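Long-range contacts in iota-carrageenase (Alteromonas sp., PDB 1H80), which hydrolyses the beta-1,4 linkages of iota-carrageenan, a sulfated galactan of red algal cell walls, acting within the chain and inverting the anomeric configuration: residues 135-139 with 161-167; 190-196 with 213-219; 235-241 with 261-267. One frame throughout, in Å; residues are numbered along the deposited sequence.

Interaction 1: residues 135-139 with 161-167; sequences FKLGD and LVDVTER
OD2 of D139 is gripped by both terminal nitrogens of R167: NH1 of R167 lies 2.7 Å from D139 OD2 and NH2 of R167 lies 2.9 Å from that same oxygen. The guanidinium comes end-on, its plane only 18° from that of the carboxylate, and NH1 takes the anti lone pair of OD2 while NH2 meets the oxygen nearly along its C-O bond. The R167 chain leaves extended, CG anti to the backbone nitrogen, and bends about CG-CD (chi3 66°), which brings the guanidinium to D139. OD1, the other oxygen of D139, makes a salt bridge with R109, so two arginines share this buried carboxylate and would be expected to favour its charged form. A leucine in place of R167 would probably leave OD2 of D139 without its mate and loosen the link between the far ends of 135-139 and 161-167. At their near ends the segments pair as parallel strands of successive coils in a right-handed beta-helix, the fold of this enzyme. N of L161 bonds O of F135 at 2.9 Å, and N of L137 bonds O of L161 at 2.8 Å; both are almost straight. Beyond them the pairing frays: D163 N makes a weak bond to L137 O, and V162 sits at the centre of an inverse gamma turn. CD1 of L137 meets CG2 of V162 at 4.3 Å on one face, while CG of K136 lies near CB of L161 on the other. The extended K136 chain crosses D163, its CE 4.0 Å from D163 OD2, and NZ reaches a water weakly; that water donates to V164 O. Further on, CG2 of T165 packs 3.7 Å from CA of G138, where a side-chain CB would clash.

Interaction 2: residues 190-196 with 213-219; sequences GYGLIQT and IALRMET
O of Y191 receives two firm bonds, from I213 N at 2.9 Å and from R216 NH2 at 2.8 Å, both donors in its carbonyl plane. The R216 bond is nearly straight (170°) and falls on a lone pair, with Y191 O at the edge of the guanidinium; NE of R216 adds a weak bond to the same oxygen. A water accepts from R216 NE and donates to O of I194 and O of I213. NH1 of R216 makes a salt bridge with E218 OE1 at 3.1 Å, and H254 holds the other carboxylate oxygen, OE2. G190 O and I213 CD1 lie over opposite faces of the guanidinium, each toward its rim; the R216 chain bends at chi3 (-72°) to put it there. Along the backbone, L193 N bonds I213 O, I194 N bonds A214 O, R216 N bonds I194 O and T196 N bonds R216 O. OG1 of T196 is buried without a polar partner, 3.5 Å from CG of M217. On the face opposite Q195 and R216, CD1 of L215 packs against CB of I194 at 3.9 Å. In-register parallel pairing through corners at L193 and A214-L215 is characteristic of stacked coils in a parallel beta-helix.

Interaction 3: residues 235-241 with 261-267; sequences IFADNIR and VQVTNVS
Segments 235-241 and 261-267 run in register, almost exactly parallel along 235-238, and their backbone bonds continue past the corner at N239. They are neighbouring rungs of the enzyme's beta-helix. CB of I235 meets CG2 of V261, and CB of A237 sits 4.0 Å from each methyl of V263, on the buried face. On the face bearing F236, NE2 of Q262 lies at the edge of the phenyl ring, 3.9 Å from CD2 of F236, with amide and ring planes 80° apart; OE1 of Q262 is bonded by the backbone N of K4. OG1 of T264 donates to OD1 of D238 at 2.7 Å, on the anti side and 32° out of the carboxylate plane. A water donates to that oxygen and accepts from ND2 of N265. N239 and N265 have nearly equal positive phi, CG of each anti to its own backbone nitrogen, which lays their side chains alongside, amide planes 7° apart. This stacked pair at the corner recalls the asparagine ladders of parallel beta-helices, though no direct amide-amide hydrogen bond is made. NH1 of R241, which also bonds N206, donates to OD1 of N239 at 2.8 Å from above the plane of that amide.

Overall arrangement
The three contacts follow one another along the chain and climb the same beta-helix. Interactions 1 and 2, their centres 15 Å apart, join where V162 N lies 3.0 Å from Q195 O, a probable hydrogen bond between neighbouring strands, and V162 CG2 packs 3.9 Å from I194 CG2. Interactions 2 and 3, with centres 13 Å apart, meet inside the coil: L215 CD2 is 3.7 Å from A237 CB, and M217 SD is 3.9 Å from V261 CG1. Interactions 1 and 3 do not touch, their nearest atoms being about 7 Å apart. A bound sodium ion lies about 7 Å from the side chain of L161 and about 6 Å from that of Y191.

Interaction 1: residues 135-139 with 161-167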
loop_
_atom_site.group_PDB
_atom_site.type_symbol
_atom_site.label_atom_id
_atom_site.label_comp_id
_atom_site.label_asym_id
_atom_site.label_seq_id
_atom_site.Cartn_x
_atom_site.Cartn_y
_atom_site.Cartn_z
ATOM N N PHE A 135 6.734 -6.529 -5.346
ATOM C CA PHE A 135 7.079 -7.530 -4.339
ATOM C C PHE A 135 5.840 -8.100 -3.675
ATOM O O PHE A 135 4.903 -7.369 -3.364
ATOM C CB PHE A 135 7.917 -6.939 -3.194
ATOM C CG PHE A 135 9.358 -6.714 -3.522
ATOM C CD1 PHE A 135 9.783 -5.504 -4.054
ATOM C CD2 PHE A 135 10.300 -7.709 -3.274
ATOM C CE1 PHE A 135 11.130 -5.284 -4.332
ATOM C CE2 PHE A 135 11.649 -7.501 -3.549
ATOM C CZ PHE A 135 12.063 -6.286 -4.079
ATOM N N LYS A 136 5.836 -9.409 -3.469
ATOM C CA LYS A 136 4.764 -10.045 -2.723
ATOM C C LYS A 136 5.539 -10.734 -1.611
ATOM O O LYS A 136 6.379 -11.598 -1.872
ATOM C CB LYS A 136 3.996 -11.080 -3.540
ATOM C CG LYS A 136 2.885 -11.717 -2.711
ATOM C CD LYS A 136 1.986 -12.628 -3.522
ATOM C CE LYS A 136 0.896 -13.212 -2.636
ATOM N NZ LYS A 136 -0.048 -14.084 -3.391
ATOM N N LEU A 137 5.279 -10.326 -0.375
ATOM C CA LEU A 137 5.973 -10.888 0.773
ATOM C C LEU A 137 5.103 -11.899 1.494
ATOM O O LEU A 137 3.888 -11.725 1.598
ATOM C CB LEU A 137 6.363 -9.775 1.746
ATOM C CG LEU A 137 7.062 -8.558 1.132
ATOM C CD1 LEU A 137 7.367 -7.556 2.230
ATOM C CD2 LEU A 137 8.339 -8.985 0.418
ATOM N N GLY A 138 5.742 -12.956 1.983
ATOM C CA GLY A 138 5.040 -13.990 2.718
ATOM C C GLY A 138 5.816 -14.342 3.973
ATOM O O GLY A 138 5.996 -13.505 4.864
ATOM N N ASP A 139 6.286 -15.583 4.040
ATOM C CA ASP A 139 7.041 -16.057 5.190
ATOM C C ASP A 139 8.498 -15.616 5.101
ATOM O O ASP A 139 9.382 -16.400 4.741
ATOM C CB ASP A 139 6.974 -17.583 5.269
ATOM C CG ASP A 139 7.458 -18.118 6.603
ATOM O OD1 ASP A 139 8.107 -17.365 7.364
ATOM O OD2 ASP A 139 7.195 -19.304 6.890
ATOM N N LEU A 161 3.149 -5.988 -1.564
ATOM C CA LEU A 161 2.108 -6.690 -0.838
ATOM C C LEU A 161 2.728 -7.376 0.367
ATOM O O LEU A 161 3.455 -8.355 0.222
ATOM C CB LEU A 161 1.452 -7.726 -1.755
ATOM C CG LEU A 161 0.919 -7.171 -3.078
ATOM C CD1 LEU A 161 0.483 -8.310 -3.984
ATOM C CD2 LEU A 161 -0.242 -6.225 -2.803
ATOM N N VAL A 162 2.458 -6.837 1.554
ATOM C CA VAL A 162 2.974 -7.403 2.800
ATOM C C VAL A 162 1.870 -8.385 3.160
ATOM O O VAL A 162 1.026 -8.129 4.019
ATOM C CB VAL A 162 3.124 -6.300 3.867
ATOM C CG1 VAL A 162 3.832 -6.846 5.094
ATOM C CG2 VAL A 162 3.920 -5.133 3.284
ATOM N N ASP A 163 1.910 -9.522 2.475
ATOM C CA ASP A 163 0.879 -10.545 2.563
ATOM C C ASP A 163 1.088 -11.767 3.443
ATOM O O ASP A 163 2.097 -11.917 4.134
ATOM C CB ASP A 163 0.575 -11.027 1.144
ATOM C CG ASP A 163 -0.909 -11.097 0.850
ATOM O OD1 ASP A 163 -1.685 -11.434 1.766
ATOM O OD2 ASP A 163 -1.296 -10.825 -0.308
ATOM N N VAL A 164 0.093 -12.646 3.386
ATOM C CA VAL A 164 0.107 -13.893 4.132
ATOM C C VAL A 164 0.189 -15.030 3.122
ATOM O O VAL A 164 -0.120 -14.848 1.940
ATOM C CB VAL A 164 -1.183 -14.064 4.983
ATOM C CG1 VAL A 164 -1.323 -12.906 5.954
ATOM C CG2 VAL A 164 -2.408 -14.146 4.081
ATOM N N THR A 165 0.634 -16.191 3.583
ATOM C CA THR A 165 0.728 -17.365 2.727
ATOM C C THR A 165 0.358 -18.584 3.554
ATOM O O THR A 165 0.614 -18.628 4.756
ATOM C CB THR A 165 2.152 -17.567 2.153
ATOM O OG1 THR A 165 3.089 -17.747 3.221
ATOM C CG2 THR A 165 2.560 -16.375 1.318
ATOM N N GLU A 166 -0.262 -19.564 2.906
ATOM C CA GLU A 166 -0.681 -20.784 3.578
ATOM C C GLU A 166 0.372 -21.884 3.516
ATOM O O GLU A 166 0.964 -22.136 2.463
ATOM C CB GLU A 166 -1.979 -21.307 2.952
ATOM N N ARG A 167 0.600 -22.531 4.654
ATOM C CA ARG A 167 1.542 -23.639 4.736
ATOM C C ARG A 167 1.280 -24.443 6.003
ATOM O O ARG A 167 1.104 -23.883 7.088
ATOM C CB ARG A 167 2.992 -23.141 4.729
ATOM C CG ARG A 167 3.990 -24.250 4.417
ATOM C CD ARG A 167 5.440 -23.798 4.530
ATOM N NE ARG A 167 5.799 -23.450 5.900
ATOM C CZ ARG A 167 6.009 -22.209 6.325
ATOM N NH1 ARG A 167 5.899 -21.191 5.483
ATOM N NH2 ARG A 167 6.322 -21.988 7.594
HETATM O O HOH W 1 -1.018 -15.487 -0.511
#

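Interaction 2: residues 190-196 with 213-219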
loop_
_atom_site.group_PDB
_atom_site.type_symbol
_atom_site.label_atom_id
_atom_site.label_comp_id
_atom_site.label_asym_id
_atom_site.label_seq_id
_atom_site.Cartn_x
_atom_site.Cartn_y
_atom_site.Cartn_z
ATOM N N GLY A 190 -7.280 2.684 -6.567
ATOM C CA GLY A 190 -7.596 1.592 -5.664
ATOM C C GLY A 190 -6.394 0.895 -5.068
ATOM O O GLY A 190 -6.542 -0.025 -4.261
ATOM N N TYR A 191 -5.204 1.335 -5.444
ATOM C CA TYR A 191 -4.009 0.696 -4.937
ATOM C C TYR A 191 -2.976 1.676 -4.421
ATOM O O TYR A 191 -3.302 2.545 -3.622
ATOM C CB TYR A 191 -3.451 -0.228 -6.016
ATOM C CG TYR A 191 -4.488 -1.252 -6.420
ATOM C CD1 TYR A 191 -4.708 -2.383 -5.640
ATOM C CD2 TYR A 191 -5.316 -1.040 -7.522
ATOM C CE1 TYR A 191 -5.731 -3.279 -5.938
ATOM C CE2 TYR A 191 -6.344 -1.934 -7.833
ATOM C CZ TYR A 191 -6.543 -3.049 -7.032
ATOM O OH TYR A 191 -7.557 -3.937 -7.312
ATOM N N GLY A 192 -1.734 1.538 -4.862
ATOM C CA GLY A 192 -0.707 2.432 -4.376
ATOM C C GLY A 192 0.583 1.694 -4.097
ATOM O O GLY A 192 0.848 0.638 -4.665
ATOM N N LEU A 193 1.373 2.232 -3.181
ATOM C CA LEU A 193 2.669 1.654 -2.878
ATOM C C LEU A 193 2.662 0.406 -2.001
ATOM O O LEU A 193 3.112 -0.659 -2.429
ATOM C CB LEU A 193 3.553 2.744 -2.270
ATOM C CG LEU A 193 5.029 2.453 -2.018
ATOM C CD1 LEU A 193 5.655 1.724 -3.195
ATOM C CD2 LEU A 193 5.730 3.784 -1.769
ATOM N N ILE A 194 2.143 0.531 -0.785
ATOM C CA ILE A 194 2.100 -0.590 0.147
ATOM C C ILE A 194 0.690 -0.983 0.551
ATOM O O ILE A 194 -0.157 -0.126 0.771
ATOM C CB ILE A 194 2.782 -0.246 1.497
ATOM C CG1 ILE A 194 4.147 0.400 1.269
ATOM C CG2 ILE A 194 2.888 -1.502 2.360
ATOM C CD1 ILE A 194 5.148 -0.491 0.583
ATOM N N GLN A 195 0.432 -2.281 0.624
ATOM C CA GLN A 195 -0.836 -2.735 1.177
ATOM C C GLN A 195 -0.414 -3.825 2.146
ATOM O O GLN A 195 0.319 -4.743 1.776
ATOM C CB GLN A 195 -1.820 -3.293 0.151
ATOM C CG GLN A 195 -3.104 -3.714 0.879
ATOM C CD GLN A 195 -4.361 -3.672 0.038
ATOM O OE1 GLN A 195 -5.456 -3.954 0.539
ATOM N NE2 GLN A 195 -4.223 -3.325 -1.230
ATOM N N THR A 196 -0.862 -3.706 3.392
ATOM C CA THR A 196 -0.499 -4.662 4.431
ATOM C C THR A 196 -1.643 -5.576 4.834
ATOM O O THR A 196 -2.755 -5.115 5.076
ATOM C CB THR A 196 -0.031 -3.943 5.702
ATOM O OG1 THR A 196 -1.135 -3.230 6.281
ATOM C CG2 THR A 196 1.082 -2.961 5.376
ATOM N N ILE A 213 -3.002 5.142 -2.426
ATOM C CA ILE A 213 -2.579 5.343 -1.045
ATOM C C ILE A 213 -1.160 4.812 -0.860
ATOM O O ILE A 213 -0.835 3.713 -1.317
ATOM C CB ILE A 213 -3.538 4.625 -0.085
ATOM C CG1 ILE A 213 -4.922 5.262 -0.208
ATOM C CG2 ILE A 213 -3.032 4.710 1.353
ATOM C CD1 ILE A 213 -5.969 4.577 0.587
ATOM N N ALA A 214 -0.313 5.596 -0.199
ATOM C CA ALA A 214 1.073 5.185 0.011
ATOM C C ALA A 214 1.189 4.003 0.968
ATOM O O ALA A 214 1.800 2.984 0.643
ATOM C CB ALA A 214 1.894 6.362 0.522
ATOM N N LEU A 215 0.612 4.148 2.155
ATOM C CA LEU A 215 0.645 3.085 3.153
ATOM C C LEU A 215 -0.795 2.701 3.442
ATOM O O LEU A 215 -1.466 3.304 4.280
ATOM C CB LEU A 215 1.338 3.566 4.426
ATOM C CG LEU A 215 1.443 2.527 5.546
ATOM C CD1 LEU A 215 2.116 1.247 5.033
ATOM C CD2 LEU A 215 2.232 3.125 6.695
ATOM N N ARG A 216 -1.259 1.686 2.728
ATOM C CA ARG A 216 -2.627 1.215 2.839
ATOM C C ARG A 216 -2.742 0.046 3.806
ATOM O O ARG A 216 -2.531 -1.107 3.436
ATOM C CB ARG A 216 -3.114 0.805 1.450
ATOM C CG ARG A 216 -4.575 0.418 1.369
ATOM C CD ARG A 216 -4.870 -0.169 -0.001
ATOM N NE ARG A 216 -4.861 0.838 -1.060
ATOM C CZ ARG A 216 -5.918 1.578 -1.385
ATOM N NH1 ARG A 216 -7.062 1.418 -0.734
ATOM N NH2 ARG A 216 -5.836 2.475 -2.359
ATOM N N MET A 217 -3.070 0.352 5.055
ATOM C CA MET A 217 -3.208 -0.692 6.052
ATOM C C MET A 217 -4.651 -1.152 6.044
ATOM O O MET A 217 -5.408 -0.945 6.992
ATOM C CB MET A 217 -2.767 -0.165 7.411
ATOM C CG MET A 217 -1.265 0.115 7.414
ATOM S SD MET A 217 -0.652 0.941 8.863
ATOM C CE MET A 217 -1.129 2.647 8.481
ATOM N N GLU A 218 -5.008 -1.766 4.922
ATOM C CA GLU A 218 -6.343 -2.293 4.687
ATOM C C GLU A 218 -6.187 -3.808 4.690
ATOM O O GLU A 218 -5.852 -4.426 3.678
ATOM C CB GLU A 218 -6.860 -1.777 3.339
ATOM C CG GLU A 218 -8.234 -2.279 2.943
ATOM C CD GLU A 218 -8.889 -1.396 1.894
ATOM O OE1 GLU A 218 -8.174 -0.903 0.994
ATOM O OE2 GLU A 218 -10.123 -1.201 1.967
ATOM N N THR A 219 -6.416 -4.388 5.861
ATOM C CA THR A 219 -6.268 -5.820 6.080
ATOM C C THR A 219 -7.510 -6.605 5.675
ATOM O O THR A 219 -8.302 -6.997 6.530
ATOM C CB THR A 219 -5.951 -6.064 7.561
ATOM O OG1 THR A 219 -6.982 -5.480 8.371
ATOM C CG2 THR A 219 -4.636 -5.397 7.925
HETATM O O HOH W 2 -1.770 0.979 -1.480
#

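Interaction 3: residues 235-241 with 261-267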
loop_
_atom_site.group_PDB
_atom_site.type_symbol
_atom_site.label_atom_id
_atom_site.label_comp_id
_atom_site.label_asym_id
_atom_site.label_seq_id
_atom_site.Cartn_x
_atom_site.Cartn_y
_atom_site.Cartn_z
ATOM N N ILE A 235 3.610 -1.935 14.198
ATOM C CA ILE A 235 4.044 -1.349 12.947
ATOM C C ILE A 235 4.488 0.081 13.210
ATOM O O ILE A 235 3.875 0.797 14.004
ATOM C CB ILE A 235 2.891 -1.330 11.922
ATOM C CG1 ILE A 235 2.388 -2.754 11.677
ATOM C CG2 ILE A 235 3.346 -0.667 10.629
ATOM C CD1 ILE A 235 3.459 -3.728 11.195
ATOM N N PHE A 236 5.572 0.482 12.559
ATOM C CA PHE A 236 6.087 1.832 12.692
ATOM C C PHE A 236 6.247 2.419 11.308
ATOM O O PHE A 236 6.678 1.740 10.384
ATOM C CB PHE A 236 7.436 1.842 13.414
ATOM C CG PHE A 236 7.337 1.499 14.868
ATOM C CD1 PHE A 236 7.207 0.177 15.280
ATOM C CD2 PHE A 236 7.335 2.505 15.826
ATOM C CE1 PHE A 236 7.075 -0.139 16.631
ATOM C CE2 PHE A 236 7.203 2.201 17.181
ATOM C CZ PHE A 236 7.073 0.876 17.581
ATOM N N ALA A 237 5.880 3.683 11.170
ATOM C CA ALA A 237 5.986 4.356 9.890
ATOM C C ALA A 237 6.485 5.762 10.117
ATOM O O ALA A 237 6.132 6.403 11.107
ATOM C CB ALA A 237 4.634 4.382 9.193
ATOM N N ASP A 238 7.311 6.237 9.196
ATOM C CA ASP A 238 7.869 7.574 9.296
ATOM C C ASP A 238 8.068 8.159 7.908
ATOM O O ASP A 238 8.590 7.494 7.013
ATOM C CB ASP A 238 9.206 7.521 10.037
ATOM C CG ASP A 238 9.866 8.876 10.145
ATOM O OD1 ASP A 238 9.199 9.833 10.598
ATOM O OD2 ASP A 238 11.058 8.982 9.787
ATOM N N ASN A 239 7.631 9.404 7.740
ATOM C CA ASN A 239 7.755 10.110 6.475
ATOM C C ASN A 239 7.028 9.384 5.345
ATOM O O ASN A 239 7.645 8.827 4.431
ATOM C CB ASN A 239 9.230 10.301 6.131
ATOM C CG ASN A 239 9.433 11.206 4.939
ATOM O OD1 ASN A 239 8.496 11.857 4.474
ATOM N ND2 ASN A 239 10.662 11.260 4.443
ATOM N N ILE A 240 5.702 9.398 5.431
ATOM C CA ILE A 240 4.846 8.765 4.438
ATOM C C ILE A 240 4.145 9.900 3.712
ATOM O O ILE A 240 3.539 10.777 4.341
ATOM C CB ILE A 240 3.810 7.848 5.111
ATOM C CG1 ILE A 240 4.512 6.882 6.075
ATOM C CG2 ILE A 240 3.020 7.102 4.057
ATOM C CD1 ILE A 240 5.583 6.001 5.440
ATOM N N ARG A 241 4.213 9.874 2.385
ATOM C CA ARG A 241 3.647 10.954 1.592
ATOM C C ARG A 241 2.731 10.539 0.454
ATOM O O ARG A 241 2.886 9.469 -0.140
ATOM C CB ARG A 241 4.791 11.803 1.033
ATOM C CG ARG A 241 5.848 12.165 2.073
ATOM C CD ARG A 241 6.919 13.097 1.520
ATOM N NE ARG A 241 7.703 12.509 0.433
ATOM C CZ ARG A 241 8.609 11.545 0.585
ATOM N NH1 ARG A 241 8.858 11.039 1.788
ATOM N NH2 ARG A 241 9.278 11.093 -0.469
ATOM N N VAL A 261 -0.014 0.648 15.955
ATOM C CA VAL A 261 0.652 1.275 14.825
ATOM C C VAL A 261 1.022 2.696 15.203
ATOM O O VAL A 261 0.216 3.421 15.782
ATOM C CB VAL A 261 -0.271 1.350 13.577
ATOM C CG1 VAL A 261 0.470 2.021 12.418
ATOM C CG2 VAL A 261 -0.733 -0.040 13.178
ATOM N N GLN A 262 2.252 3.090 14.897
ATOM C CA GLN A 262 2.683 4.449 15.166
ATOM C C GLN A 262 3.199 5.035 13.869
ATOM O O GLN A 262 4.036 4.434 13.194
ATOM C CB GLN A 262 3.790 4.506 16.213
ATOM C CG GLN A 262 4.330 5.917 16.385
ATOM C CD GLN A 262 5.390 6.011 17.452
ATOM O OE1 GLN A 262 5.089 5.970 18.646
ATOM N NE2 GLN A 262 6.645 6.130 17.030
ATOM N N VAL A 263 2.691 6.209 13.522
ATOM C CA VAL A 263 3.107 6.880 12.304
ATOM C C VAL A 263 3.563 8.286 12.644
ATOM O O VAL A 263 2.920 8.986 13.427
ATOM C CB VAL A 263 1.948 6.980 11.287
ATOM C CG1 VAL A 263 2.455 7.583 9.990
ATOM C CG2 VAL A 263 1.352 5.609 11.031
ATOM N N THR A 264 4.684 8.694 12.068
ATOM C CA THR A 264 5.198 10.035 12.297
ATOM C C THR A 264 5.532 10.678 10.963
ATOM O O THR A 264 5.984 10.006 10.035
ATOM C CB THR A 264 6.474 10.029 13.173
ATOM O OG1 THR A 264 7.493 9.243 12.539
ATOM C CG2 THR A 264 6.173 9.459 14.552
ATOM N N ASN A 265 5.280 11.977 10.869
ATOM C CA ASN A 265 5.581 12.749 9.672
ATOM C C ASN A 265 4.843 12.269 8.429
ATOM O O ASN A 265 5.405 11.586 7.572
ATOM C CB ASN A 265 7.091 12.746 9.428
ATOM C CG ASN A 265 7.502 13.666 8.300
ATOM O OD1 ASN A 265 6.705 14.476 7.821
ATOM N ND2 ASN A 265 8.754 13.553 7.872
ATOM N N VAL A 266 3.573 12.640 8.343
ATOM C CA VAL A 266 2.731 12.281 7.212
ATOM C C VAL A 266 2.440 13.560 6.450
ATOM O O VAL A 266 2.081 14.571 7.045
ATOM C CB VAL A 266 1.401 11.665 7.689
ATOM C CG1 VAL A 266 0.504 11.353 6.498
ATOM C CG2 VAL A 266 1.675 10.416 8.501
ATOM N N SER A 267 2.604 13.529 5.137
ATOM C CA SER A 267 2.338 14.723 4.358
ATOM C C SER A 267 1.647 14.374 3.061
ATOM O O SER A 267 1.897 13.328 2.464
ATOM C CB SER A 267 3.635 15.476 4.068
ATOM O OG SER A 267 4.496 14.695 3.269
HETATM O O HOH W 3 6.853 6.086 13.967
HETATM O O HOH W 4 10.419 11.935 9.448
HETATM O O HOH W 5 6.302 13.557 5.056
#